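PDB 4WNR: leucine-rich-repeat protein from Methanosarcina barkeri, which binds GDP in the G domain of this Roc-COR fragment and, as the full-length protein, probably acts as a serine/threonine protein kinase. Local coordinates for residues Glu213-Leu218 / Leu256-His261; Glu219-Asn224 / His271-Lys276; Pro275-Glu280 / Gly313-Pro318. All coordinates share one frame; numbering follows the deposited sequence.

Interaction 1: residues Glu213-Leu218 / Leu256-His261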
loop_
_atom_site.group_PDB
_atom_site.type_symbol
_atom_site.label_atom_id
_atom_site.label_comp_id
_atom_site.label_asym_id
_atom_site.label_seq_id
_atom_site.Cartn_x
_atom_site.Cartn_y
_atom_site.Cartn_z
ATOM N N GLU A 213 -21.509 -3.692 3.056
ATOM C CA GLU A 213 -21.651 -4.367 4.350
ATOM C C GLU A 213 -20.491 -5.333 4.605
ATOM O O GLU A 213 -19.990 -5.418 5.727
ATOM C CB GLU A 213 -22.994 -5.103 4.435
ATOM C CG GLU A 213 -24.206 -4.181 4.513
ATOM C CD GLU A 213 -24.295 -3.417 5.826
ATOM O OE1 GLU A 213 -24.179 -4.050 6.899
ATOM O OE2 GLU A 213 -24.493 -2.184 5.786
ATOM N N VAL A 214 -20.069 -6.048 3.563
ATOM C CA VAL A 214 -18.880 -6.900 3.637
ATOM C C VAL A 214 -17.638 -6.047 3.900
ATOM O O VAL A 214 -16.788 -6.409 4.714
ATOM C CB VAL A 214 -18.685 -7.725 2.343
ATOM C CG1 VAL A 214 -17.327 -8.419 2.326
ATOM C CG2 VAL A 214 -19.793 -8.756 2.198
ATOM N N LYS A 215 -17.550 -4.913 3.209
ATOM C CA LYS A 215 -16.422 -3.992 3.349
ATOM C C LYS A 215 -16.316 -3.452 4.774
ATOM O O LYS A 215 -15.264 -3.556 5.404
ATOM C CB LYS A 215 -16.556 -2.836 2.350
ATOM C CG LYS A 215 -15.445 -1.799 2.421
ATOM C CD LYS A 215 -15.587 -0.763 1.316
ATOM C CE LYS A 215 -14.746 0.473 1.590
ATOM N NZ LYS A 215 -15.328 1.331 2.660
ATOM N N THR A 216 -17.410 -2.883 5.273
ATOM C CA THR A 216 -17.438 -2.283 6.613
ATOM C C THR A 216 -17.255 -3.316 7.729
ATOM O O THR A 216 -16.733 -2.993 8.797
ATOM C CB THR A 216 -18.746 -1.506 6.859
ATOM O OG1 THR A 216 -19.867 -2.339 6.541
ATOM C CG2 THR A 216 -18.793 -0.246 6.004
ATOM N N LYS A 217 -17.688 -4.548 7.475
ATOM C CA LYS A 217 -17.483 -5.656 8.412
ATOM C C LYS A 217 -15.987 -5.935 8.583
ATOM O O LYS A 217 -15.498 -6.073 9.707
ATOM C CB LYS A 217 -18.206 -6.913 7.912
ATOM C CG LYS A 217 -18.225 -8.085 8.884
ATOM C CD LYS A 217 -19.105 -7.820 10.097
ATOM C CE LYS A 217 -19.449 -9.110 10.831
ATOM N NZ LYS A 217 -18.245 -9.869 11.275
ATOM N N LEU A 218 -15.274 -6.006 7.459
ATOM C CA LEU A 218 -13.829 -6.258 7.449
ATOM C C LEU A 218 -13.029 -5.126 8.096
ATOM O O LEU A 218 -12.022 -5.377 8.758
ATOM C CB LEU A 218 -13.336 -6.481 6.015
ATOM C CG LEU A 218 -13.821 -7.762 5.327
ATOM C CD1 LEU A 218 -13.669 -7.656 3.817
ATOM C CD2 LEU A 218 -13.076 -8.980 5.852
ATOM N N LEU A 256 -8.423 -1.066 -2.739
ATOM C CA LEU A 256 -8.861 -0.027 -1.804
ATOM C C LEU A 256 -8.025 0.001 -0.526
ATOM O O LEU A 256 -8.022 1.001 0.191
ATOM C CB LEU A 256 -10.336 -0.219 -1.438
ATOM C CG LEU A 256 -11.350 -0.016 -2.567
ATOM C CD1 LEU A 256 -12.742 -0.406 -2.094
ATOM C CD2 LEU A 256 -11.336 1.419 -3.076
ATOM N N GLY A 257 -7.335 -1.099 -0.241
ATOM C CA GLY A 257 -6.474 -1.198 0.936
ATOM C C GLY A 257 -7.182 -1.712 2.177
ATOM O O GLY A 257 -6.657 -1.600 3.286
ATOM N N VAL A 258 -8.373 -2.279 1.994
ATOM C CA VAL A 258 -9.130 -2.873 3.100
ATOM C C VAL A 258 -8.458 -4.179 3.519
ATOM O O VAL A 258 -8.346 -4.477 4.711
ATOM C CB VAL A 258 -10.599 -3.142 2.714
ATOM C CG1 VAL A 258 -11.356 -3.778 3.874
ATOM C CG2 VAL A 258 -11.284 -1.851 2.290
ATOM N N ILE A 259 -8.028 -4.949 2.524
ATOM C CA ILE A 259 -7.235 -6.155 2.744
ATOM C C ILE A 259 -5.974 -6.114 1.890
ATOM O O ILE A 259 -5.834 -5.260 1.016
ATOM C CB ILE A 259 -8.029 -7.436 2.408
ATOM C CG1 ILE A 259 -8.461 -7.442 0.934
ATOM C CG2 ILE A 259 -9.237 -7.559 3.329
ATOM C CD1 ILE A 259 -9.078 -8.747 0.473
ATOM N N VAL A 260 -5.062 -7.040 2.161
ATOM C CA VAL A 260 -3.896 -7.263 1.311
ATOM C C VAL A 260 -3.982 -8.706 0.826
ATOM O O VAL A 260 -3.847 -9.642 1.614
ATOM C CB VAL A 260 -2.568 -7.013 2.057
ATOM C CG1 VAL A 260 -1.383 -7.149 1.110
ATOM C CG2 VAL A 260 -2.571 -5.632 2.699
ATOM N N HIS A 261 -4.220 -8.868 -0.474
ATOM C CA HIS A 261 -4.516 -10.174 -1.064
ATOM C C HIS A 261 -3.796 -10.359 -2.396
ATOM O O HIS A 261 -3.670 -9.418 -3.178
ATOM C CB HIS A 261 -6.028 -10.321 -1.264
ATOM C CG HIS A 261 -6.435 -11.601 -1.927
ATOM N ND1 HIS A 261 -6.783 -12.730 -1.216
ATOM C CD2 HIS A 261 -6.555 -11.929 -3.236
ATOM C CE1 HIS A 261 -7.095 -13.698 -2.059
ATOM N NE2 HIS A 261 -6.964 -13.239 -3.290
#
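Leu-218 and Val-258 bring the two backbones closest, 7.2 Å between CA atoms, where helix 209-220 faces the loop that leaves helix 243-256. That helix ends in a Schellman motif: Gly-257, with positive phi, is its C-prime residue, and the amides of Val-258 and Gly-257 return to the carbonyls of Leu-253 and Asn-254. The turn presents Val-258 directly to the facing helix. No hydrogen bond joins the two segments, so the contact is apolar packing within the COR-A region. The two methyls of Val-258 divide the work. CG1 meets the CB of Leu-218 at 4.0 Å, whereas CG2 lies 4.2 Å from CG of Lys-215, whose side chain crosses the valine at about a right angle. Lys-215 has CG anti to its backbone N (chi1 179°), and its extended chain turns only at chi4 (-74°). Its methylenes therefore serve as apolar surface along the way: CE reaches CD1 of Leu-256 at 4.3 Å. The ammonium beyond is paired in salt bridges with Glu-219 and Glu-41, which gives the charge of a largely buried lysine two carboxylate partners. Leu-253 touches Lys-215, Leu-218 and Val-258 alike, tying the preceding helix into the same patch. At the other end, the patch finishes with CD1 of Leu-218 4.5 Å from CG2 of Ile-259.

Interaction 2: residues Glu219-Asn224 / His271-Lys276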
loop_
_atom_site.group_PDB
_atom_site.type_symbol
_atom_site.label_atom_id
_atom_site.label_comp_id
_atom_site.label_asym_id
_atom_site.label_seq_id
_atom_site.Cartn_x
_atom_site.Cartn_y
_atom_site.Cartn_z
ATOM N N GLU A 219 -13.481 -3.890 7.900
ATOM C CA GLU A 219 -12.793 -2.714 8.443
ATOM C C GLU A 219 -12.801 -2.687 9.972
ATOM O O GLU A 219 -11.787 -2.367 10.593
ATOM C CB GLU A 219 -13.415 -1.424 7.898
ATOM C CG GLU A 219 -13.063 -1.141 6.446
ATOM C CD GLU A 219 -13.797 0.058 5.874
ATOM O OE1 GLU A 219 -14.388 0.840 6.650
ATOM O OE2 GLU A 219 -13.783 0.222 4.636
ATOM N N LYS A 220 -13.940 -3.027 10.569
ATOM C CA LYS A 220 -14.077 -3.025 12.029
ATOM C C LYS A 220 -13.479 -4.266 12.704
ATOM O O LYS A 220 -13.320 -4.285 13.927
ATOM C CB LYS A 220 -15.546 -2.862 12.431
ATOM C CG LYS A 220 -16.155 -1.534 11.996
ATOM C CD LYS A 220 -17.128 -0.970 13.026
ATOM C CE LYS A 220 -18.386 -1.817 13.173
ATOM N NZ LYS A 220 -19.287 -1.724 11.989
ATOM N N MET A 221 -13.155 -5.292 11.919
ATOM C CA MET A 221 -12.484 -6.487 12.446
ATOM C C MET A 221 -11.045 -6.177 12.863
ATOM O O MET A 221 -10.323 -5.476 12.154
ATOM C CB MET A 221 -12.497 -7.629 11.424
ATOM C CG MET A 221 -13.552 -8.686 11.699
ATOM S SD MET A 221 -13.479 -10.042 10.515
ATOM C CE MET A 221 -14.716 -9.514 9.340
ATOM N N SER A 222 -10.644 -6.715 14.013
ATOM C CA SER A 222 -9.321 -6.457 14.592
ATOM C C SER A 222 -8.341 -7.620 14.394
ATOM O O SER A 222 -7.243 -7.608 14.951
ATOM C CB SER A 222 -9.461 -6.150 16.085
ATOM O OG SER A 222 -10.035 -7.246 16.780
ATOM N N CYS A 223 -8.738 -8.614 13.603
ATOM C CA CYS A 223 -7.885 -9.773 13.328
ATOM C C CYS A 223 -6.709 -9.386 12.435
ATOM O O CYS A 223 -6.801 -8.440 11.651
ATOM C CB CYS A 223 -8.689 -10.884 12.648
ATOM S SG CYS A 223 -10.193 -11.366 13.525
ATOM N N ASN A 224 -5.610 -10.123 12.558
ATOM C CA ASN A 224 -4.438 -9.910 11.710
ATOM C C ASN A 224 -4.726 -10.318 10.271
ATOM O O ASN A 224 -4.362 -9.612 9.329
ATOM C CB ASN A 224 -3.233 -10.696 12.239
ATOM C CG ASN A 224 -2.762 -10.213 13.599
ATOM O OD1 ASN A 224 -2.532 -11.015 14.503
ATOM N ND2 ASN A 224 -2.608 -8.901 13.751
ATOM N N HIS A 271 -5.807 -13.608 3.724
ATOM C CA HIS A 271 -6.366 -12.272 3.508
ATOM C C HIS A 271 -5.970 -11.385 4.681
ATOM O O HIS A 271 -6.630 -11.391 5.721
ATOM C CB HIS A 271 -7.891 -12.329 3.399
ATOM C CG HIS A 271 -8.388 -13.053 2.186
ATOM N ND1 HIS A 271 -8.117 -14.384 1.951
ATOM C CD2 HIS A 271 -9.152 -12.635 1.150
ATOM C CE1 HIS A 271 -8.682 -14.751 0.815
ATOM N NE2 HIS A 271 -9.318 -13.708 0.309
ATOM N N VAL A 272 -4.894 -10.624 4.509
ATOM C CA VAL A 272 -4.327 -9.825 5.595
ATOM C C VAL A 272 -5.137 -8.549 5.832
ATOM O O VAL A 272 -5.371 -7.768 4.908
ATOM C CB VAL A 272 -2.853 -9.464 5.315
ATOM C CG1 VAL A 272 -2.283 -8.592 6.427
ATOM C CG2 VAL A 272 -2.023 -10.730 5.156
ATOM N N LEU A 273 -5.557 -8.352 7.081
ATOM C CA LEU A 273 -6.294 -7.152 7.497
ATOM C C LEU A 273 -5.377 -6.106 8.135
ATOM O O LEU A 273 -5.642 -4.907 8.040
ATOM C CB LEU A 273 -7.414 -7.523 8.475
ATOM C CG LEU A 273 -8.753 -7.939 7.856
ATOM C CD1 LEU A 273 -8.586 -9.051 6.831
ATOM C CD2 LEU A 273 -9.720 -8.365 8.952
ATOM N N GLU A 274 -4.317 -6.570 8.793
ATOM C CA GLU A 274 -3.328 -5.694 9.423
ATOM C C GLU A 274 -2.003 -5.755 8.652
ATOM O O GLU A 274 -1.301 -6.764 8.713
ATOM C CB GLU A 274 -3.114 -6.112 10.884
ATOM C CG GLU A 274 -2.085 -5.286 11.648
ATOM C CD GLU A 274 -2.419 -3.806 11.689
ATOM O OE1 GLU A 274 -1.514 -2.986 11.415
ATOM O OE2 GLU A 274 -3.584 -3.462 11.986
ATOM N N PRO A 275 -1.659 -4.678 7.917
ATOM C CA PRO A 275 -0.396 -4.615 7.166
ATOM C C PRO A 275 0.867 -4.852 8.005
ATOM O O PRO A 275 1.847 -5.399 7.496
ATOM C CB PRO A 275 -0.397 -3.189 6.609
ATOM C CG PRO A 275 -1.835 -2.846 6.475
ATOM C CD PRO A 275 -2.517 -3.513 7.633
ATOM N N LYS A 276 0.837 -4.443 9.270
ATOM C CA LYS A 276 1.979 -4.618 10.176
ATOM C C LYS A 276 2.306 -6.092 10.451
ATOM O O LYS A 276 3.451 -6.429 10.757
ATOM C CB LYS A 276 1.737 -3.881 11.497
ATOM C CG LYS A 276 1.699 -2.368 11.355
ATOM C CD LYS A 276 1.465 -1.683 12.691
ATOM C CE LYS A 276 1.434 -0.170 12.538
ATOM N NZ LYS A 276 1.179 0.524 13.831
#
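Leu-273 is turned toward Met-221 by two torsions: chi1 of -86° sets the direction of CG, and chi2 of 53° places CD1, which leaves CD2 extended away from CA. CD2 thereby lies 3.8 Å from CB of Met-221, in the turn that follows helix 209-220, while CB of the same leucine sits 3.4 Å from the carbonyl O of Cys-223. The polar part of the contact is one backbone oxygen gripped twice. Asn-224 O accepts from Leu-273 N at 2.8 Å and from Glu-274 N at 3.1 Å, the second bond being the straighter (N-H...O 165°). Both amides approach from the same face of the carbonyl plane and both are tilted out of it. CB of Asn-224 leaves its CA away from the facing segment, yet ND2 comes within 4.0 Å of CB of Glu-274. Beyond CB the glutamate bends at chi2 and its end leads away from the 219-224 segment. Glu-274 occupies the N-cap position of helix 275-286, and the capping bond its OE1 accepts from Lys-276 N is weak, at 3.5 Å. Since His-271 pairs through its backbone with Ile-226, two successive amides sharing one carbonyl resemble a classic beta bulge at the end of the short antiparallel pair 225-226/271-272, here leading straight into a weakly capped helix of the COR-A region.

Interaction 3: residues Pro275-Glu280 / Gly313-Pro318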
loop_
_atom_site.group_PDB
_atom_site.type_symbol
_atom_site.label_atom_id
_atom_site.label_comp_id
_atom_site.label_asym_id
_atom_site.label_seq_id
_atom_site.Cartn_x
_atom_site.Cartn_y
_atom_site.Cartn_z
ATOM N N PRO A 275 -1.659 -4.678 7.917
ATOM C CA PRO A 275 -0.396 -4.615 7.166
ATOM C C PRO A 275 0.867 -4.852 8.005
ATOM O O PRO A 275 1.847 -5.399 7.496
ATOM C CB PRO A 275 -0.397 -3.189 6.609
ATOM C CG PRO A 275 -1.835 -2.846 6.475
ATOM C CD PRO A 275 -2.517 -3.513 7.633
ATOM N N LYS A 276 0.837 -4.443 9.270
ATOM C CA LYS A 276 1.979 -4.618 10.176
ATOM C C LYS A 276 2.306 -6.092 10.451
ATOM O O LYS A 276 3.451 -6.429 10.757
ATOM C CB LYS A 276 1.737 -3.881 11.497
ATOM C CG LYS A 276 1.699 -2.368 11.355
ATOM C CD LYS A 276 1.465 -1.683 12.691
ATOM C CE LYS A 276 1.434 -0.170 12.538
ATOM N NZ LYS A 276 1.179 0.524 13.831
ATOM N N TRP A 277 1.300 -6.957 10.343
ATOM C CA TRP A 277 1.486 -8.402 10.510
ATOM C C TRP A 277 2.503 -8.955 9.514
ATOM O O TRP A 277 3.376 -9.737 9.884
ATOM C CB TRP A 277 0.151 -9.133 10.349
ATOM C CG TRP A 277 0.231 -10.613 10.573
ATOM C CD1 TRP A 277 0.313 -11.256 11.770
ATOM C CD2 TRP A 277 0.221 -11.633 9.568
ATOM N NE1 TRP A 277 0.362 -12.618 11.577
ATOM C CE2 TRP A 277 0.306 -12.875 10.232
ATOM C CE3 TRP A 277 0.152 -11.620 8.170
ATOM C CZ2 TRP A 277 0.324 -14.090 9.547
ATOM C CZ3 TRP A 277 0.172 -12.828 7.490
ATOM C CH2 TRP A 277 0.257 -14.046 8.180
ATOM N N ILE A 278 2.390 -8.533 8.257
ATOM C CA ILE A 278 3.295 -8.992 7.201
ATOM C C ILE A 278 4.704 -8.462 7.445
ATOM O O ILE A 278 5.658 -9.233 7.539
ATOM C CB ILE A 278 2.833 -8.525 5.801
ATOM C CG1 ILE A 278 1.469 -9.122 5.448
ATOM C CG2 ILE A 278 3.852 -8.918 4.735
ATOM C CD1 ILE A 278 0.777 -8.413 4.301
ATOM N N THR A 279 4.813 -7.141 7.554
ATOM C CA THR A 279 6.108 -6.463 7.625
ATOM C C THR A 279 6.946 -6.899 8.829
ATOM O O THR A 279 8.130 -7.202 8.685
ATOM C CB THR A 279 5.938 -4.931 7.652
ATOM O OG1 THR A 279 5.069 -4.555 8.727
ATOM C CG2 THR A 279 5.360 -4.432 6.338
ATOM N N GLU A 280 6.325 -6.941 10.005
ATOM C CA GLU A 280 7.020 -7.355 11.229
ATOM C C GLU A 280 7.493 -8.810 11.160
ATOM O O GLU A 280 8.512 -9.164 11.756
ATOM C CB GLU A 280 6.128 -7.150 12.458
ATOM C CG GLU A 280 5.835 -5.690 12.782
ATOM C CD GLU A 280 7.082 -4.887 13.119
ATOM O OE1 GLU A 280 8.016 -5.448 13.733
ATOM O OE2 GLU A 280 7.127 -3.690 12.769
ATOM N N GLY A 313 3.503 -8.115 22.931
ATOM C CA GLY A 313 2.600 -8.015 21.782
ATOM C C GLY A 313 3.223 -8.363 20.441
ATOM O O GLY A 313 2.982 -7.677 19.444
ATOM N N ASP A 314 4.034 -9.420 20.416
ATOM C CA ASP A 314 4.535 -9.972 19.159
ATOM C C ASP A 314 3.371 -10.642 18.439
ATOM O O ASP A 314 2.536 -11.285 19.073
ATOM C CB ASP A 314 5.649 -10.997 19.405
ATOM C CG ASP A 314 6.953 -10.361 19.861
ATOM O OD1 ASP A 314 7.205 -9.183 19.530
ATOM O OD2 ASP A 314 7.740 -11.053 20.540
ATOM N N TYR A 315 3.313 -10.479 17.120
ATOM C CA TYR A 315 2.237 -11.071 16.329
ATOM C C TYR A 315 2.387 -12.588 16.267
ATOM O O TYR A 315 3.501 -13.103 16.163
ATOM C CB TYR A 315 2.221 -10.492 14.913
ATOM C CG TYR A 315 1.751 -9.055 14.834
ATOM C CD1 TYR A 315 0.468 -8.698 15.242
ATOM C CD2 TYR A 315 2.583 -8.054 14.336
ATOM C CE1 TYR A 315 0.033 -7.384 15.168
ATOM C CE2 TYR A 315 2.155 -6.739 14.257
ATOM C CZ TYR A 315 0.880 -6.409 14.674
ATOM O OH TYR A 315 0.452 -5.103 14.598
ATOM N N TYR A 316 1.261 -13.293 16.346
ATOM C CA TYR A 316 1.251 -14.749 16.228
ATOM C C TYR A 316 1.312 -15.147 14.758
ATOM O O TYR A 316 0.521 -14.672 13.945
ATOM C CB TYR A 316 0.002 -15.341 16.891
ATOM C CG TYR A 316 -0.154 -16.843 16.706
ATOM C CD1 TYR A 316 0.917 -17.711 16.916
ATOM C CD2 TYR A 316 -1.379 -17.394 16.335
ATOM C CE1 TYR A 316 0.776 -19.079 16.749
ATOM C CE2 TYR A 316 -1.531 -18.762 16.168
ATOM C CZ TYR A 316 -0.451 -19.601 16.375
ATOM O OH TYR A 316 -0.598 -20.961 16.210
ATOM N N TYR A 317 2.267 -16.015 14.430
ATOM C CA TYR A 317 2.444 -16.519 13.073
ATOM C C TYR A 317 2.242 -18.031 13.058
ATOM O O TYR A 317 3.144 -18.778 13.439
ATOM C CB TYR A 317 3.839 -16.167 12.555
ATOM C CG TYR A 317 4.069 -14.681 12.432
ATOM C CD1 TYR A 317 3.631 -13.982 11.312
ATOM C CD2 TYR A 317 4.714 -13.971 13.438
ATOM C CE1 TYR A 317 3.833 -12.619 11.196
ATOM C CE2 TYR A 317 4.921 -12.605 13.332
ATOM C CZ TYR A 317 4.479 -11.934 12.209
ATOM O OH TYR A 317 4.683 -10.577 12.100
ATOM N N PRO A 318 1.047 -18.489 12.639
ATOM C CA PRO A 318 0.798 -19.928 12.535
ATOM C C PRO A 318 1.746 -20.614 11.546
ATOM O O PRO A 318 2.117 -20.005 10.540
ATOM C CB PRO A 318 -0.645 -20.003 12.024
ATOM C CG PRO A 318 -1.267 -18.719 12.441
ATOM C CD PRO A 318 -0.171 -17.700 12.381
#
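Trp-277 and the loop 313-318 are joined by two hydrogen bonds that fasten helix 275-286 in place. Tyr-317 OH donates to the backbone O of Trp-277 at 2.7 Å, in the carbonyl plane and on a lone pair, which ties the tyrosine to the helix backbone. The indole NE1 of Trp-277 donates to the backbone O of Tyr-316 at 3.1 Å; this bond is almost straight (176°) and lies in the indole plane, although it meets the acceptor from above its carbonyl plane. With CG anti to the backbone N (chi1 -177°), Trp-277 sends its indole on toward the loop, where the NE1 bond and the Tyr-317 ring on one face hold its rotation.

Aromatic contacts come next. The Tyr-317 ring makes an offset stack with the five-membered ring of Trp-277, centroids 4.5 Å apart, with CE1 over the indole face. Tyr-315 is met differently: an edge of the indole points toward its face in an offset edge-to-face pair, planes at 72°, and CA of Trp-277 adds a CH-pi contact 4.3 Å from the ring centroid.

Two aliphatic groups also touch Tyr-315. CB of Lys-276 meets its OH at 3.6 Å, and CG of Glu-280 lies at the ring edge, 4.1 Å from CE2.

An alanine in place of Trp-277 would probably leave Tyr-316 O without its indole donor and open a gap beside the Tyr-317 ring.

Around this cluster, Trp-277 also meets Phe-225, Val-272 of strand 271-272 and Tyr-324, while Tyr-317 rests on Ile-325, so that helix 322-331 packs against both partners.

How the interactions relate
All three contacts lie in the COR-A region, away from the nucleotide site, and form a chain of shared elements. Interactions 1 and 2 both draw on helix 209-220; interactions 2 and 3 both draw on helix 275-286. Interaction 1 is buried and purely apolar across its segments, interaction 2 is a surface contact carried by backbone amides, and interaction 3, partly buried, relies on rings and side-chain donors. The joins are direct: Val-260 N lies 2.9 Å from Val-272 O, a probable hydrogen bond between the first two, and Asn-224 CB packs 3.6 Å from Trp-277 CD1 between the last two. Interactions 1 and 3 barely touch, through Val-260 and Ile-278.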